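Local coordinates for PrgX (Enterococcus faecalis, PDB 2AWI), which acts as the receptor for the peptide sex pheromone cCF10 and, as a repressor that probably binds DNA, takes part in regulating conjugation, at residues S6-I11 with I33-D38; Q108-Y113 with S136-L141; N229-L234 with N262-I267. The protein carries 1 engineered substitution. All coordinates share one frame; numbering follows the deposited sequence.

How the contacts relate
Contact 1 lies in the helix-turn-helix region, its centre about 33 Å from the centre of the chain, and is partly buried. Contacts 2 and 3 are both buried within the TPR-related C-terminal region, on opposite sides of the chain's centre with their own centres about 33 Å apart. No helix is used twice: each contact joins its own pair. Chemistry follows place. Contact 1 brings carboxylates against a helix start and a lysine stem, whereas contacts 2 and 3 each lay a leucine methyl over a phenylalanine face between antiparallel helices. Contact 2 adds a water bridge; contact 3 lies closely against the second subunit, which touches just one or two residues of contacts 1 and 2.

Contact 1: S6-I11 with I33-D38; sequences SVLKQI and IKVEAD
Lys9 lays the root of its side chain across the carboxylate of Glu36, the two chains meeting at about a right angle. From Lys9 CB, Glu36 OE2 is 3.8 Å away. Lys9 CG, anti to the backbone N (chi1 -178°), sits 3.9 Å from Glu36 OE1. One carbon further, Lys9 CD is still 4.1 Å from Glu36 OE1, but the extended chain then carries its end away, and Lys9 NZ stops 5.4 Å from Glu36 OE1. The ammonium group is therefore near the carboxylate without forming a salt bridge with it. Glu36 spends its charge otherwise: Glu36 OE2, 3.5 Å from Lys9 CA, pairs with Arg12 on the same helix as Lys9 and accepts from Tyr32 on its own helix. Gln19 packs against Glu36 as well, so the acid lies where helices 4-14, 19-23 and 29-36 of the helix-turn-helix domain converge; in relatives of this XRE-like family the last two would form the DNA-binding motif itself. Just past helix 29-36 the chain turns through a Schellman motif, with Asp38 at positive phi (66°). Its carboxylate faces the first turn of helix 4-14, where Ser6 N makes two weak hydrogen bonds, 3.2 Å to Asp38 OD1 and, straighter at 148°, 3.4 Å to Asp38 OD2. Gly5 N adds another weak one, and a negative charge here would be expected to suit the start of the helix. Ser6 OG turns instead to Lys3 O. On the apolar side Leu8 CD1 just reaches Val35 CG1 at 4.4 Å, while Leu47, Phe50 and Leu54 of helix 44-54 pack against Leu8.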
# COMPACT_ATOMS: atom_id res chain seq x y z
N SER A 6 8.76 -35.74 44.03
CA SER A 6 9.64 -36.30 43.01
C SER A 6 10.21 -35.19 42.12
O SER A 6 11.33 -35.30 41.63
CB SER A 6 8.89 -37.32 42.16
OG SER A 6 8.08 -36.68 41.20
N VAL A 7 9.43 -34.14 41.91
CA VAL A 7 9.91 -33.02 41.10
C VAL A 7 11.01 -32.29 41.86
O VAL A 7 12.02 -31.89 41.27
CB VAL A 7 8.76 -32.04 40.75
CG1 VAL A 7 9.33 -30.75 40.18
CG2 VAL A 7 7.83 -32.69 39.71
N LEU A 8 10.83 -32.13 43.17
CA LEU A 8 11.84 -31.47 44.00
C LEU A 8 13.15 -32.26 43.94
O LEU A 8 14.24 -31.68 43.90
CB LEU A 8 11.37 -31.37 45.46
CG LEU A 8 10.25 -30.37 45.77
CD1 LEU A 8 9.94 -30.43 47.25
CD2 LEU A 8 10.68 -28.96 45.38
N LYS A 9 13.05 -33.59 43.93
CA LYS A 9 14.23 -34.45 43.86
C LYS A 9 14.94 -34.26 42.52
O LYS A 9 16.15 -34.06 42.47
CB LYS A 9 13.82 -35.91 44.04
CG LYS A 9 14.98 -36.89 44.03
CD LYS A 9 14.48 -38.29 44.36
CE LYS A 9 15.63 -39.28 44.48
NZ LYS A 9 15.15 -40.64 44.86
N GLN A 10 14.17 -34.33 41.44
CA GLN A 10 14.71 -34.15 40.10
C GLN A 10 15.48 -32.83 40.01
O GLN A 10 16.64 -32.80 39.58
CB GLN A 10 13.58 -34.13 39.06
CG GLN A 10 14.02 -33.63 37.69
CD GLN A 10 12.93 -32.90 36.91
OE1 GLN A 10 13.20 -32.26 35.89
NE2 GLN A 10 11.69 -32.99 37.39
N ILE A 11 14.83 -31.74 40.41
CA ILE A 11 15.42 -30.41 40.36
C ILE A 11 16.61 -30.30 41.31
O ILE A 11 17.68 -29.83 40.91
CB ILE A 11 14.37 -29.31 40.70
CG1 ILE A 11 13.14 -29.48 39.82
CG2 ILE A 11 14.97 -27.92 40.48
CD1 ILE A 11 12.00 -28.50 40.11
N ILE A 33 12.73 -36.75 53.61
CA ILE A 33 12.88 -37.94 52.78
C ILE A 33 11.50 -38.44 52.36
O ILE A 33 11.31 -38.86 51.22
CB ILE A 33 13.64 -39.07 53.52
CG1 ILE A 33 15.11 -38.67 53.69
CG2 ILE A 33 13.54 -40.39 52.75
CD1 ILE A 33 15.97 -39.71 54.36
N LYS A 34 10.55 -38.40 53.28
CA LYS A 34 9.20 -38.84 52.98
C LYS A 34 8.57 -37.92 51.94
O LYS A 34 7.82 -38.37 51.07
CB LYS A 34 8.35 -38.87 54.25
CG LYS A 34 8.75 -39.96 55.24
CD LYS A 34 7.84 -40.00 56.46
CE LYS A 34 8.25 -41.13 57.40
NZ LYS A 34 7.44 -41.15 58.65
N VAL A 35 8.90 -36.63 52.02
CA VAL A 35 8.39 -35.64 51.08
C VAL A 35 8.86 -35.95 49.66
O VAL A 35 8.07 -35.88 48.72
CB VAL A 35 8.85 -34.22 51.45
CG1 VAL A 35 8.63 -33.28 50.28
CG2 VAL A 35 8.08 -33.73 52.66
N GLU A 36 10.14 -36.28 49.48
CA GLU A 36 10.65 -36.57 48.14
C GLU A 36 10.16 -37.91 47.63
O GLU A 36 10.20 -38.18 46.43
CB GLU A 36 12.19 -36.55 48.10
CG GLU A 36 12.83 -35.18 48.28
CD GLU A 36 14.27 -35.13 47.77
OE1 GLU A 36 14.98 -36.15 47.87
OE2 GLU A 36 14.69 -34.06 47.28
N ALA A 37 9.70 -38.76 48.54
CA ALA A 37 9.19 -40.06 48.15
C ALA A 37 7.71 -39.93 47.81
O ALA A 37 7.07 -40.88 47.38
CB ALA A 37 9.39 -41.06 49.28
N ASP A 38 7.18 -38.72 48.02
CA ASP A 38 5.78 -38.43 47.75
C ASP A 38 4.87 -39.21 48.70
O ASP A 38 3.78 -39.65 48.31
CB ASP A 38 5.42 -38.77 46.29
CG ASP A 38 6.08 -37.83 45.29
OD1 ASP A 38 6.92 -38.29 44.49
OD2 ASP A 38 5.76 -36.62 45.31

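Contact 2: Q108-Y113 with S136-L141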
# COMPACT_ATOMS: atom_id res chain seq x y z
N GLN A 108 -17.36 -24.08 38.18
CA GLN A 108 -16.65 -24.85 37.17
C GLN A 108 -17.66 -25.72 36.42
O GLN A 108 -17.76 -25.65 35.20
CB GLN A 108 -15.56 -25.71 37.81
CG GLN A 108 -14.38 -24.91 38.32
CD GLN A 108 -13.55 -24.32 37.19
OE1 GLN A 108 -12.84 -23.33 37.37
NE2 GLN A 108 -13.62 -24.94 36.01
N TYR A 109 -18.40 -26.55 37.16
CA TYR A 109 -19.40 -27.41 36.53
C TYR A 109 -20.41 -26.61 35.72
O TYR A 109 -20.89 -27.08 34.68
CB TYR A 109 -20.13 -28.25 37.59
CG TYR A 109 -19.39 -29.51 37.95
CD1 TYR A 109 -19.23 -30.54 37.02
CD2 TYR A 109 -18.80 -29.67 39.21
CE1 TYR A 109 -18.51 -31.69 37.33
CE2 TYR A 109 -18.07 -30.81 39.53
CZ TYR A 109 -17.93 -31.82 38.58
OH TYR A 109 -17.19 -32.94 38.88
N PHE A 110 -20.73 -25.40 36.16
CA PHE A 110 -21.67 -24.62 35.38
C PHE A 110 -21.01 -24.31 34.05
O PHE A 110 -21.63 -24.45 32.99
CB PHE A 110 -22.04 -23.31 36.08
CG PHE A 110 -23.16 -22.57 35.41
CD1 PHE A 110 -24.40 -23.18 35.25
CD2 PHE A 110 -22.97 -21.28 34.92
CE1 PHE A 110 -25.44 -22.52 34.60
CE2 PHE A 110 -24.01 -20.61 34.26
CZ PHE A 110 -25.24 -21.24 34.10
N SER A 111 -19.75 -23.90 34.11
CA SER A 111 -18.98 -23.58 32.91
C SER A 111 -18.93 -24.79 31.97
O SER A 111 -19.07 -24.65 30.76
CB SER A 111 -17.57 -23.15 33.29
OG SER A 111 -16.87 -22.65 32.16
N ILE A 112 -18.75 -25.98 32.53
CA ILE A 112 -18.70 -27.19 31.72
C ILE A 112 -20.07 -27.41 31.08
O ILE A 112 -20.18 -27.72 29.90
CB ILE A 112 -18.33 -28.42 32.58
CG1 ILE A 112 -16.90 -28.28 33.09
CG2 ILE A 112 -18.48 -29.68 31.76
CD1 ILE A 112 -16.50 -29.35 34.09
N TYR A 113 -21.11 -27.22 31.89
CA TYR A 113 -22.50 -27.36 31.46
C TYR A 113 -22.76 -26.54 30.20
O TYR A 113 -23.29 -27.06 29.22
CB TYR A 113 -23.43 -26.91 32.59
CG TYR A 113 -24.86 -26.70 32.16
CD1 TYR A 113 -25.68 -27.78 31.83
CD2 TYR A 113 -25.39 -25.41 32.07
CE1 TYR A 113 -27.00 -27.59 31.42
CE2 TYR A 113 -26.70 -25.21 31.67
CZ TYR A 113 -27.50 -26.30 31.34
OH TYR A 113 -28.81 -26.10 30.95
N SER A 136 -33.29 -19.08 35.60
CA SER A 136 -33.31 -19.45 37.01
C SER A 136 -31.92 -19.79 37.56
O SER A 136 -31.61 -19.54 38.73
CB SER A 136 -34.25 -20.63 37.22
OG SER A 136 -34.07 -21.21 38.50
N ASP A 137 -31.07 -20.37 36.71
CA ASP A 137 -29.72 -20.73 37.10
C ASP A 137 -28.89 -19.46 37.30
O ASP A 137 -28.22 -19.30 38.32
CB ASP A 137 -29.06 -21.60 36.03
CG ASP A 137 -29.66 -23.00 35.96
OD1 ASP A 137 -29.29 -23.74 35.02
OD2 ASP A 137 -30.49 -23.35 36.83
N LEU A 138 -28.95 -18.56 36.33
CA LEU A 138 -28.17 -17.33 36.42
C LEU A 138 -28.49 -16.52 37.67
O LEU A 138 -27.58 -15.99 38.32
CB LEU A 138 -28.37 -16.48 35.16
CG LEU A 138 -27.97 -17.18 33.84
CD1 LEU A 138 -28.00 -16.16 32.70
CD2 LEU A 138 -26.57 -17.79 33.96
N LYS A 139 -29.77 -16.43 38.01
CA LYS A 139 -30.20 -15.70 39.21
C LYS A 139 -29.64 -16.40 40.44
O LYS A 139 -29.11 -15.76 41.35
CB LYS A 139 -31.72 -15.64 39.29
CG LYS A 139 -32.37 -14.66 38.33
CD LYS A 139 -33.88 -14.68 38.47
CE LYS A 139 -34.54 -13.56 37.67
NZ LYS A 139 -34.21 -13.61 36.22
N HIS A 140 -29.75 -17.72 40.46
CA HIS A 140 -29.26 -18.50 41.58
C HIS A 140 -27.76 -18.31 41.80
O HIS A 140 -27.28 -18.28 42.94
CB HIS A 140 -29.57 -19.98 41.36
CG HIS A 140 -29.03 -20.87 42.43
ND1 HIS A 140 -27.69 -21.21 42.51
CD2 HIS A 140 -29.64 -21.49 43.46
CE1 HIS A 140 -27.50 -22.00 43.55
NE2 HIS A 140 -28.67 -22.18 44.15
N LEU A 141 -27.01 -18.15 40.71
CA LEU A 141 -25.57 -17.97 40.79
C LEU A 141 -25.13 -16.53 41.01
O LEU A 141 -24.15 -16.29 41.71
CB LEU A 141 -24.90 -18.50 39.52
CG LEU A 141 -25.03 -19.99 39.22
CD1 LEU A 141 -24.56 -20.26 37.79
CD2 LEU A 141 -24.22 -20.80 40.23
O HOH W 1 -29.91 -23.76 32.30
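The Phe110 ring takes the CD1 methyl of Leu141 squarely on one face, a CH-pi contact with that carbon 3.5 Å from the ring centroid and only 13° off the normal. The methyl sits over the ring centre, nearest to the CD2 side, where Leu141 CD1 is 3.4 Å from Phe110 CD2. Two further groups come in obliquely at the far end of the ring: Leu138 CD2, 3.7 Å from Phe110 CZ, and Asp137 CB, 4.0 Å from Phe110 CE1. The carboxylate of Asp137 stands nearly upright to the phenyl plane (82°). At the edge of the neighbouring Tyr113 ring, and in its plane, lies the carbonyl oxygen of Phe110. Helices 107-122 and 128-142 are consecutive and run antiparallel, consistent with a TPR-like domain, and their axes here stay 12.7 Å apart. Phe110 points toward the facing helix, with its CG anti to the backbone N (chi1 -171°), and meets Leu138 and Leu141 coming the other way. Polar contact is made through water. One molecule donates to Asp137 OD1 at 2.8 Å and is hydrogen-bonded to Tyr113 OH at 2.9 Å. Asp137 OD1 also has a salt bridge with Arg103 and a weak hydrogen bond with Thr133; the Arg103 side chain touches Tyr113 as well. Helix 150-159 closes over the apolar part, with Ile155 against Phe110 and Leu159 against Leu138.

Contact 3: N229-L234 with N262-I267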
# COMPACT_ATOMS: atom_id res chain seq x y z
N ASN A 229 -3.01 -9.51 26.24
CA ASN A 229 -2.79 -10.48 25.18
C ASN A 229 -2.60 -9.72 23.88
O ASN A 229 -3.51 -9.01 23.42
CB ASN A 229 -4.00 -11.41 25.07
CG ASN A 229 -3.89 -12.40 23.92
OD1 ASN A 229 -3.79 -12.02 22.76
ND2 ASN A 229 -3.92 -13.68 24.26
N GLY A 230 -1.42 -9.87 23.29
CA GLY A 230 -1.10 -9.18 22.05
C GLY A 230 -2.09 -9.42 20.91
O GLY A 230 -2.42 -8.49 20.17
N TYR A 231 -2.55 -10.65 20.76
CA TYR A 231 -3.50 -10.97 19.70
C TYR A 231 -4.82 -10.22 19.93
O TYR A 231 -5.43 -9.72 18.99
CB TYR A 231 -3.76 -12.48 19.65
CG TYR A 231 -2.54 -13.31 19.32
CD1 TYR A 231 -1.82 -13.11 18.14
CD2 TYR A 231 -2.13 -14.33 20.17
CE1 TYR A 231 -0.72 -13.90 17.83
CE2 TYR A 231 -1.03 -15.12 19.87
CZ TYR A 231 -0.33 -14.91 18.70
OH TYR A 231 0.75 -15.71 18.42
N TYR A 232 -5.25 -10.18 21.19
CA TYR A 232 -6.48 -9.50 21.56
C TYR A 232 -6.34 -7.99 21.36
O TYR A 232 -7.27 -7.32 20.92
CB TYR A 232 -6.81 -9.78 23.03
CG TYR A 232 -7.38 -11.16 23.33
CD1 TYR A 232 -7.67 -11.54 24.64
CD2 TYR A 232 -7.66 -12.07 22.31
CE1 TYR A 232 -8.23 -12.79 24.93
CE2 TYR A 232 -8.22 -13.33 22.59
CZ TYR A 232 -8.50 -13.67 23.90
OH TYR A 232 -9.06 -14.89 24.20
N ASP A 233 -5.16 -7.46 21.69
CA ASP A 233 -4.91 -6.03 21.55
C ASP A 233 -4.98 -5.63 20.09
O ASP A 233 -5.35 -4.50 19.75
CB ASP A 233 -3.53 -5.71 22.14
CG ASP A 233 -3.27 -4.22 22.22
OD1 ASP A 233 -4.24 -3.45 22.33
OD2 ASP A 233 -2.08 -3.82 22.21
N LEU A 234 -4.63 -6.57 19.22
CA LEU A 234 -4.63 -6.34 17.78
C LEU A 234 -6.05 -6.43 17.23
O LEU A 234 -6.49 -5.59 16.45
CB LEU A 234 -3.73 -7.39 17.13
CG LEU A 234 -3.03 -7.12 15.80
CD1 LEU A 234 -2.26 -5.82 15.88
CD2 LEU A 234 -2.09 -8.29 15.50
N ASN A 262 -4.72 -7.84 7.49
CA ASN A 262 -3.57 -8.28 6.72
C ASN A 262 -2.41 -8.74 7.60
O ASN A 262 -1.68 -9.66 7.24
CB ASN A 262 -3.10 -7.16 5.80
CG ASN A 262 -1.79 -7.47 5.11
OD1 ASN A 262 -1.67 -8.49 4.42
ND2 ASN A 262 -0.80 -6.61 5.30
N ILE A 263 -2.23 -8.10 8.76
CA ILE A 263 -1.16 -8.48 9.68
C ILE A 263 -1.37 -9.90 10.17
O ILE A 263 -0.41 -10.69 10.26
CB ILE A 263 -1.11 -7.52 10.89
CG1 ILE A 263 -0.35 -6.26 10.51
CG2 ILE A 263 -0.44 -8.20 12.06
CD1 ILE A 263 1.07 -6.53 10.02
N PHE A 264 -2.61 -10.24 10.49
CA PHE A 264 -2.93 -11.57 10.97
C PHE A 264 -2.58 -12.60 9.91
O PHE A 264 -2.24 -13.74 10.23
CB PHE A 264 -4.43 -11.67 11.33
CG PHE A 264 -4.75 -11.13 12.70
CD1 PHE A 264 -4.26 -11.75 13.85
CD2 PHE A 264 -5.52 -9.98 12.85
CE1 PHE A 264 -4.51 -11.23 15.13
CE2 PHE A 264 -5.78 -9.44 14.12
CZ PHE A 264 -5.27 -10.07 15.26
N LYS A 265 -2.67 -12.21 8.65
CA LYS A 265 -2.35 -13.11 7.56
C LYS A 265 -0.84 -13.34 7.55
O LYS A 265 -0.38 -14.47 7.52
CB LYS A 265 -2.77 -12.52 6.21
CG LYS A 265 -2.49 -13.45 5.03
CD LYS A 265 -2.51 -12.72 3.69
CE LYS A 265 -1.36 -11.71 3.59
NZ LYS A 265 -1.27 -11.03 2.26
N ILE A 266 -0.09 -12.25 7.58
CA ILE A 266 1.36 -12.31 7.56
C ILE A 266 1.96 -13.19 8.66
O ILE A 266 2.75 -14.08 8.38
CB ILE A 266 1.98 -10.90 7.66
CG1 ILE A 266 1.48 -10.03 6.51
CG2 ILE A 266 3.49 -10.99 7.60
CD1 ILE A 266 2.07 -8.63 6.50
N ILE A 267 1.56 -12.94 9.91
CA ILE A 267 2.12 -13.71 11.02
C ILE A 267 1.59 -15.13 11.15
O ILE A 267 2.00 -15.85 12.05
CB ILE A 267 1.95 -12.96 12.36
CG1 ILE A 267 0.49 -12.97 12.82
CG2 ILE A 267 2.44 -11.51 12.20
CD1 ILE A 267 0.23 -12.19 14.11
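Leu234 and Phe264 meet tip to tip, and their contact is mainly that of a methyl over an aromatic face. Leu234 CD2 lies 4.0 Å from the centroid of the Phe264 ring, 26° off its normal and displaced toward the rim, which makes a CH-pi contact. CB and CG of the leucine lie beside the CZ end of the ring, with Leu234 CB 3.6 Å from Phe264 CZ. Leu234 CG is anti to the backbone N (chi1 -154°), which carries the branch point out to the ring.

Purely apolar contacts flank this pair. The same Leu234 CD2 touches Ile263 CG2 at 3.8 Å, the two side chains crossing at about a right angle. About one turn before Leu234, the Tyr231 ring receives Ile267 CD1 at its edge, 4.2 Å from Tyr231 CE1.

Polar groups enter more modestly. The carbonyl oxygen of Tyr231 lies in the plane of the Phe264 ring, at its edge and 3.7 Å from Phe264 CZ. Within the first segment Asn229 is the N-cap of helix 230-248: Asn229 OD1 accepts from Tyr232 N at 2.8 Å, a fairly straight bond (157°) with the donor tilted out of the amide carbonyl plane. Asn229 CG rests over one face of the Tyr232 ring.

Helices 230-248 and 251-266 are consecutive and run antiparallel, the hairpin expected of a TPR-like domain. Ile272 and Leu276 of helix 270-286 pack on Phe264, and Lys269 makes a cation-pi contact with Tyr231. The second subunit completes the setting: Tyr231 OH and Asp233 OD2 bond reciprocally with Asp233 and Tyr231 of that subunit, and Ile263 packs against Ile263 of the second subunit.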